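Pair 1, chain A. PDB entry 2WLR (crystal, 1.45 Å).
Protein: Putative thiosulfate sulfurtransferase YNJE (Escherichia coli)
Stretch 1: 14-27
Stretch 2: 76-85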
# COMPACT_ATOMS: atom_id res chain seq x y z
N GLN A 14 0.20 -7.11 -31.97
CA GLN A 14 0.33 -8.53 -32.26
C GLN A 14 0.01 -9.39 -31.05
O GLN A 14 -0.71 -10.39 -31.12
CB GLN A 14 1.71 -8.85 -32.78
CG GLN A 14 1.96 -8.33 -34.16
CD GLN A 14 3.38 -8.58 -34.61
OE1 GLN A 14 4.34 -8.30 -33.89
NE2 GLN A 14 3.54 -9.14 -35.81
N LEU A 15 0.56 -8.99 -29.91
CA LEU A 15 0.29 -9.69 -28.68
C LEU A 15 -1.20 -9.75 -28.36
O LEU A 15 -1.71 -10.80 -27.96
CB LEU A 15 1.07 -9.00 -27.55
CG LEU A 15 1.02 -9.69 -26.19
CD1 LEU A 15 1.77 -11.01 -26.17
CD2 LEU A 15 1.60 -8.76 -25.13
N GLN A 16 -1.90 -8.63 -28.53
CA GLN A 16 -3.33 -8.58 -28.27
C GLN A 16 -4.12 -9.46 -29.23
O GLN A 16 -5.07 -10.14 -28.82
CB GLN A 16 -3.84 -7.13 -28.35
CG GLN A 16 -3.40 -6.28 -27.15
CD GLN A 16 -3.63 -4.78 -27.37
OE1 GLN A 16 -3.95 -4.36 -28.49
NE2 GLN A 16 -3.46 -3.97 -26.31
N GLN A 17 -3.74 -9.44 -30.50
CA GLN A 17 -4.47 -10.20 -31.52
C GLN A 17 -4.24 -11.71 -31.36
O GLN A 17 -5.02 -12.52 -31.85
CB GLN A 17 -4.12 -9.70 -32.93
CG GLN A 17 -4.62 -8.25 -33.22
CD GLN A 17 -6.12 -8.08 -33.11
OE1 GLN A 17 -6.88 -8.88 -33.67
NE2 GLN A 17 -6.57 -7.05 -32.38
N GLN A 18 -3.21 -12.07 -30.60
CA GLN A 18 -2.86 -13.46 -30.29
C GLN A 18 -3.21 -13.86 -28.87
O GLN A 18 -2.83 -14.94 -28.41
CB GLN A 18 -1.36 -13.67 -30.56
CG GLN A 18 -1.02 -13.48 -32.03
CD GLN A 18 0.46 -13.53 -32.37
OE1 GLN A 18 1.20 -14.40 -31.90
NE2 GLN A 18 0.88 -12.62 -33.25
N ASN A 19 -3.96 -13.00 -28.17
CA ASN A 19 -4.45 -13.29 -26.83
C ASN A 19 -3.32 -13.60 -25.85
O ASN A 19 -3.40 -14.51 -25.02
CB ASN A 19 -5.48 -14.42 -26.87
CG ASN A 19 -6.31 -14.53 -25.59
OD1 ASN A 19 -6.52 -13.53 -24.90
ND2 ASN A 19 -6.80 -15.73 -25.29
N GLY A 20 -2.28 -12.80 -25.94
CA GLY A 20 -1.10 -12.94 -25.09
C GLY A 20 -1.13 -12.00 -23.91
O GLY A 20 -2.07 -11.21 -23.75
N LYS A 21 -0.10 -12.09 -23.08
CA LYS A 21 0.05 -11.24 -21.91
C LYS A 21 1.44 -10.61 -21.89
O LYS A 21 2.43 -11.25 -22.24
CB LYS A 21 -0.17 -12.06 -20.64
CG LYS A 21 -1.64 -12.48 -20.44
CD LYS A 21 -1.85 -13.33 -19.19
CE LYS A 21 -3.29 -13.83 -19.12
NZ LYS A 21 -3.56 -14.84 -20.18
N ALA A 22 1.50 -9.34 -21.53
CA ALA A 22 2.77 -8.63 -21.35
C ALA A 22 3.21 -8.72 -19.88
O ALA A 22 2.39 -8.67 -18.96
CB ALA A 22 2.63 -7.17 -21.80
N ILE A 23 4.53 -8.81 -19.68
CA ILE A 23 5.10 -8.87 -18.33
C ILE A 23 6.22 -7.82 -18.22
O ILE A 23 7.20 -7.84 -18.95
CB ILE A 23 5.68 -10.23 -17.97
CG1 ILE A 23 4.60 -11.30 -18.09
CG2 ILE A 23 6.30 -10.15 -16.58
CD1 ILE A 23 5.07 -12.73 -17.74
N ASP A 24 5.99 -6.87 -17.32
CA ASP A 24 6.88 -5.76 -17.01
C ASP A 24 7.84 -6.27 -15.94
O ASP A 24 7.42 -6.64 -14.84
CB ASP A 24 6.00 -4.62 -16.49
CG ASP A 24 6.72 -3.32 -16.31
OD1 ASP A 24 7.90 -3.28 -15.98
OD2 ASP A 24 6.05 -2.26 -16.49
N THR A 25 9.12 -6.36 -16.29
CA THR A 25 10.15 -6.91 -15.42
C THR A 25 10.87 -5.88 -14.54
O THR A 25 11.79 -6.22 -13.81
CB THR A 25 11.18 -7.71 -16.24
OG1 THR A 25 11.95 -6.82 -17.03
CG2 THR A 25 10.47 -8.80 -17.10
N ARG A 26 10.38 -4.64 -14.55
CA ARG A 26 10.97 -3.58 -13.76
C ARG A 26 10.44 -3.62 -12.32
O ARG A 26 9.42 -4.21 -12.07
CB ARG A 26 10.55 -2.24 -14.37
CG ARG A 26 11.08 -2.02 -15.76
CD ARG A 26 10.62 -0.71 -16.34
NE ARG A 26 9.18 -0.70 -16.45
CZ ARG A 26 8.46 0.37 -16.79
NH1 ARG A 26 9.05 1.53 -17.04
NH2 ARG A 26 7.16 0.30 -16.82
N PRO A 27 11.09 -2.93 -11.40
CA PRO A 27 10.52 -2.79 -10.06
C PRO A 27 9.14 -2.13 -10.11
O PRO A 27 8.80 -1.39 -11.04
CB PRO A 27 11.52 -1.88 -9.33
CG PRO A 27 12.79 -2.12 -10.03
CD PRO A 27 12.45 -2.34 -11.46
N ASP A 76 0.89 -22.34 -22.89
CA ASP A 76 1.37 -22.12 -24.25
C ASP A 76 0.93 -20.80 -24.87
O ASP A 76 1.23 -20.57 -26.02
CB ASP A 76 0.91 -23.26 -25.17
CG ASP A 76 1.40 -24.63 -24.72
OD1 ASP A 76 2.45 -24.72 -24.04
OD2 ASP A 76 0.73 -25.63 -25.06
N ALA A 77 0.27 -19.94 -24.10
CA ALA A 77 -0.11 -18.62 -24.63
C ALA A 77 1.13 -17.72 -24.70
O ALA A 77 2.00 -17.83 -23.85
CB ALA A 77 -1.17 -17.99 -23.74
N PRO A 78 1.21 -16.82 -25.71
CA PRO A 78 2.36 -15.89 -25.78
C PRO A 78 2.49 -15.01 -24.53
O PRO A 78 1.51 -14.49 -24.02
CB PRO A 78 2.06 -15.02 -27.00
CG PRO A 78 0.82 -15.59 -27.66
CD PRO A 78 0.20 -16.58 -26.76
N VAL A 79 3.71 -14.90 -24.01
CA VAL A 79 4.02 -13.85 -23.04
C VAL A 79 5.13 -13.00 -23.61
O VAL A 79 6.06 -13.52 -24.24
CB VAL A 79 4.34 -14.39 -21.60
CG1 VAL A 79 3.20 -15.29 -21.15
CG2 VAL A 79 5.67 -15.11 -21.54
N ALA A 80 5.00 -11.68 -23.50
CA ALA A 80 6.00 -10.76 -24.05
C ALA A 80 6.56 -9.93 -22.92
O ALA A 80 5.81 -9.21 -22.23
CB ALA A 80 5.39 -9.87 -25.09
N LEU A 81 7.86 -10.03 -22.71
CA LEU A 81 8.56 -9.36 -21.61
C LEU A 81 9.11 -8.03 -22.04
O LEU A 81 9.46 -7.81 -23.21
CB LEU A 81 9.74 -10.21 -21.13
CG LEU A 81 9.48 -11.68 -20.83
CD1 LEU A 81 10.69 -12.33 -20.21
CD2 LEU A 81 8.29 -11.89 -19.96
N TYR A 82 9.17 -7.10 -21.09
CA TYR A 82 9.91 -5.88 -21.31
C TYR A 82 10.59 -5.35 -20.08
O TYR A 82 10.35 -5.82 -18.95
CB TYR A 82 9.04 -4.82 -22.00
CG TYR A 82 7.91 -4.29 -21.14
CD1 TYR A 82 6.66 -4.90 -21.14
CD2 TYR A 82 8.06 -3.14 -20.40
CE1 TYR A 82 5.61 -4.40 -20.37
CE2 TYR A 82 7.03 -2.65 -19.62
CZ TYR A 82 5.79 -3.26 -19.62
OH TYR A 82 4.81 -2.71 -18.83
N GLY A 83 11.48 -4.42 -20.29
CA GLY A 83 12.34 -3.88 -19.27
C GLY A 83 13.78 -3.89 -19.70
O GLY A 83 14.07 -3.97 -20.89
N ASN A 84 14.69 -3.78 -18.74
CA ASN A 84 16.10 -3.87 -19.13
C ASN A 84 16.51 -5.28 -19.52
O ASN A 84 15.87 -6.25 -19.12
CB ASN A 84 17.03 -3.24 -18.12
CG ASN A 84 17.12 -4.00 -16.86
OD1 ASN A 84 17.69 -5.11 -16.83
ND2 ASN A 84 16.63 -3.42 -15.79
N ASP A 85 17.52 -5.36 -20.38
CA ASP A 85 17.88 -6.63 -20.98
C ASP A 85 18.23 -7.69 -19.95
O ASP A 85 17.88 -8.85 -20.10
CB ASP A 85 19.07 -6.48 -21.94
CG ASP A 85 18.73 -5.77 -23.20
OD1 ASP A 85 17.54 -5.42 -23.41
OD2 ASP A 85 19.68 -5.59 -24.01
O HOH W 1 13.44 -4.38 -16.14

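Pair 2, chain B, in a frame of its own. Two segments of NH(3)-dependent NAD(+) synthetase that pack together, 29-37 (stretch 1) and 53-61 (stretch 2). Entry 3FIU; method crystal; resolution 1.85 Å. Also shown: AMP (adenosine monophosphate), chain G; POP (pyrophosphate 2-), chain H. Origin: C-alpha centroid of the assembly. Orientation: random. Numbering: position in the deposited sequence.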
# COMPACT_ATOMS: atom_id res chain seq x y z
N ALA B 29 6.96 -3.92 18.40
CA ALA B 29 6.53 -2.52 18.38
C ALA B 29 6.12 -2.10 19.80
O ALA B 29 5.90 -2.96 20.64
CB ALA B 29 5.33 -2.32 17.41
N GLU B 30 6.00 -0.80 20.04
CA GLU B 30 5.62 -0.32 21.36
C GLU B 30 4.08 -0.21 21.54
O GLU B 30 3.57 -0.24 22.67
CB GLU B 30 6.33 1.01 21.66
CG GLU B 30 7.86 0.86 21.83
CD GLU B 30 8.62 2.18 21.74
OE1 GLU B 30 8.08 3.25 22.15
OE2 GLU B 30 9.78 2.15 21.26
N GLY B 31 3.34 -0.14 20.43
CA GLY B 31 1.90 0.12 20.50
C GLY B 31 1.29 0.30 19.12
O GLY B 31 1.81 -0.21 18.10
N PHE B 32 0.22 1.09 19.08
CA PHE B 32 -0.68 1.14 17.95
C PHE B 32 -0.96 2.55 17.50
O PHE B 32 -0.89 3.52 18.27
CB PHE B 32 -2.03 0.51 18.34
CG PHE B 32 -1.91 -0.90 18.87
CD1 PHE B 32 -1.99 -1.16 20.24
CD2 PHE B 32 -1.73 -1.97 17.98
CE1 PHE B 32 -1.86 -2.48 20.72
CE2 PHE B 32 -1.63 -3.29 18.45
CZ PHE B 32 -1.67 -3.54 19.84
N VAL B 33 -1.35 2.64 16.24
CA VAL B 33 -1.96 3.86 15.73
C VAL B 33 -3.14 3.43 14.84
O VAL B 33 -3.10 2.34 14.20
CB VAL B 33 -0.92 4.78 15.00
CG1 VAL B 33 -0.35 4.11 13.76
CG2 VAL B 33 -1.53 6.19 14.65
N ILE B 34 -4.17 4.27 14.82
CA ILE B 34 -5.40 3.93 14.11
C ILE B 34 -6.05 5.21 13.60
O ILE B 34 -6.00 6.22 14.28
CB ILE B 34 -6.35 3.14 15.02
CG1 ILE B 34 -7.56 2.66 14.20
CG2 ILE B 34 -6.84 3.99 16.19
CD1 ILE B 34 -8.27 1.50 14.82
N GLY B 35 -6.58 5.17 12.37
CA GLY B 35 -7.37 6.29 11.86
C GLY B 35 -8.82 6.17 12.32
O GLY B 35 -9.47 5.12 12.12
N LEU B 36 -9.34 7.22 12.97
CA LEU B 36 -10.72 7.22 13.47
C LEU B 36 -11.63 8.07 12.61
O LEU B 36 -11.50 9.30 12.58
CB LEU B 36 -10.79 7.71 14.92
CG LEU B 36 -10.56 6.82 16.12
CD1 LEU B 36 -11.00 7.63 17.34
CD2 LEU B 36 -11.36 5.54 16.07
N SER B 37 -12.56 7.42 11.93
CA SER B 37 -13.46 8.08 11.00
C SER B 37 -14.75 8.55 11.66
O SER B 37 -15.48 9.33 11.09
CB SER B 37 -13.83 7.09 9.91
OG SER B 37 -14.51 6.00 10.50
N GLY B 53 -3.69 -2.08 27.03
CA GLY B 53 -2.84 -1.26 27.89
C GLY B 53 -1.56 -0.74 27.22
O GLY B 53 -0.75 -0.08 27.88
N LEU B 54 -1.37 -1.05 25.94
CA LEU B 54 -0.22 -0.52 25.19
C LEU B 54 -0.55 0.86 24.62
O LEU B 54 -1.71 1.14 24.35
CB LEU B 54 0.19 -1.47 24.06
CG LEU B 54 0.62 -2.89 24.47
CD1 LEU B 54 0.57 -3.81 23.26
CD2 LEU B 54 2.01 -2.86 25.07
N PRO B 55 0.47 1.74 24.48
CA PRO B 55 0.28 3.08 23.90
C PRO B 55 -0.54 3.00 22.61
O PRO B 55 -0.26 2.18 21.75
CB PRO B 55 1.70 3.54 23.60
CG PRO B 55 2.54 2.88 24.68
CD PRO B 55 1.86 1.53 24.91
N THR B 56 -1.54 3.86 22.50
CA THR B 56 -2.49 3.79 21.38
C THR B 56 -2.78 5.23 20.97
O THR B 56 -3.19 6.01 21.81
CB THR B 56 -3.82 3.10 21.78
OG1 THR B 56 -3.59 1.72 22.09
CG2 THR B 56 -4.86 3.17 20.63
N THR B 57 -2.57 5.57 19.71
CA THR B 57 -2.85 6.95 19.26
C THR B 57 -3.86 6.90 18.15
O THR B 57 -3.77 6.03 17.26
CB THR B 57 -1.53 7.59 18.72
OG1 THR B 57 -0.60 7.68 19.80
CG2 THR B 57 -1.74 9.01 18.10
N ALA B 58 -4.78 7.88 18.15
CA ALA B 58 -5.76 8.01 17.06
C ALA B 58 -5.47 9.22 16.19
O ALA B 58 -5.19 10.30 16.69
CB ALA B 58 -7.17 8.10 17.62
N LEU B 59 -5.58 9.04 14.87
CA LEU B 59 -5.52 10.15 13.97
C LEU B 59 -6.91 10.41 13.41
O LEU B 59 -7.56 9.50 12.92
CB LEU B 59 -4.52 9.90 12.83
CG LEU B 59 -3.09 9.55 13.23
CD1 LEU B 59 -2.20 9.56 11.96
CD2 LEU B 59 -2.58 10.55 14.29
N ILE B 60 -7.36 11.65 13.49
CA ILE B 60 -8.55 12.08 12.76
C ILE B 60 -8.10 12.88 11.55
O ILE B 60 -7.38 13.87 11.68
CB ILE B 60 -9.48 12.90 13.64
CG1 ILE B 60 -9.89 12.08 14.87
CG2 ILE B 60 -10.74 13.44 12.83
CD1 ILE B 60 -10.73 12.89 15.87
N LEU B 61 -8.57 12.46 10.38
CA LEU B 61 -7.98 12.92 9.12
C LEU B 61 -9.05 13.36 8.13
O LEU B 61 -9.21 12.75 7.05
CB LEU B 61 -7.09 11.80 8.51
CG LEU B 61 -5.97 11.36 9.46
CD1 LEU B 61 -5.26 10.07 8.98
CD2 LEU B 61 -4.98 12.52 9.54
P AMP G . -14.70 3.10 5.63
O1P AMP G . -14.83 1.61 5.88
O2P AMP G . -14.30 3.42 4.18
O3P AMP G . -15.77 4.01 6.14
O5' AMP G . -13.34 3.57 6.40
C5' AMP G . -12.18 2.71 6.35
C4' AMP G . -11.18 3.21 7.38
O4' AMP G . -10.50 4.38 6.92
C3' AMP G . -11.83 3.65 8.68
O3' AMP G . -12.10 2.50 9.47
C2' AMP G . -10.74 4.53 9.28
O2' AMP G . -9.75 3.74 9.98
C1' AMP G . -10.12 5.19 8.04
N9 AMP G . -10.75 6.52 7.85
C8 AMP G . -11.76 6.84 7.00
N7 AMP G . -12.09 8.15 7.10
C5 AMP G . -11.30 8.68 8.07
C6 AMP G . -11.11 10.01 8.66
N6 AMP G . -11.90 11.05 8.28
N1 AMP G . -10.15 10.12 9.60
C2 AMP G . -9.37 9.10 10.01
N3 AMP G . -9.47 7.83 9.50
C4 AMP G . -10.40 7.60 8.54
P1 POP H . -15.51 2.94 9.77
O1 POP H . -14.97 3.09 11.18
O2 POP H . -14.71 1.95 8.98
O3 POP H . -15.59 4.24 9.00
O POP H . -17.00 2.30 9.89
P2 POP H . -17.93 2.03 8.60
O4 POP H . -17.27 1.01 7.70
O5 POP H . -19.15 1.43 9.25
O6 POP H . -18.30 3.29 7.86

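In both pairs two neighbouring strands run parallel, their N-to-C directions 25° apart in pair 1 and 17° in pair 2, and 14 central residues superpose with an RMSD of 0.6 Å. The hydrogen-bond ladder is the same. In pair 1, Lys A21 N donates to Pro A78 O (3.0 Å), Ala A80 N to Lys A21 O (2.9 Å), Ile A23 N to Ala A80 O (2.9 Å), Tyr A82 N to Ile A23 O (3.0 Å) and Thr A25 N to Tyr A82 O (3.0 Å). Pair 2 repeats each rung, from Phe B32 N to Pro B55 O (2.9 Å) through Leu B36 N to Leu B59 O (2.9 Å). As usual in parallel sheets, one residue of the first strand bonds through its N and O to two residues flanking its partner.

The ladder opens alike. Pro A78 matches Pro B55: proline lacks an N-H but keeps the carbonyl that accepts the first bond. Gly A20 matches Gly B31, and both sit against that carbonyl; a CB would lie 2.9 Å from Pro A78 O or 2.1 Å from Pro B55 O, a clash in each case.

On one face, Lys A21, Ile A23, Val A79 and Leu A81 match Phe B32, Ile B34, Thr B56 and Ala B58. In pair 1, Ile A23 CB meets Leu A81 CD2 at 3.7 Å. In pair 2 the smaller Ala B58 leaves its CB 4.4 Å from Ile B34 CG2, but Leu B36 CD1 also reaches Ala B58 CB (3.9 Å). Phe B32 extends to Leu B54, CE1 to CD1 at 3.8 Å, whereas the matching Ala A77 is short.

The other face differs more. Beside the small Ala A22, Tyr A82 lays its ring over Asp A24 CA, 3.9 Å from the ring centroid, and its OH makes a weak hydrogen bond to Asp A24 OD2 (2.7 Å). Arg A26 NH2 forms a salt bridge with the same OD2 (2.8 Å), so the buried carboxylate is compensated. At the matching positions of pair 2, Leu B59 CG packs on Val B33 CG2 (4.0 Å), and Gly B35 leaves room for AMP: a CB would lie 2.8 Å from AMP N3. AMP O2' donates to Gly B35 O (2.6 Å), a bond that needs only backbone.

Finally, Thr A25 OG1 adds a second bond to Tyr A82 O (2.7 Å), while its counterpart Leu B36 offers apolar contact instead.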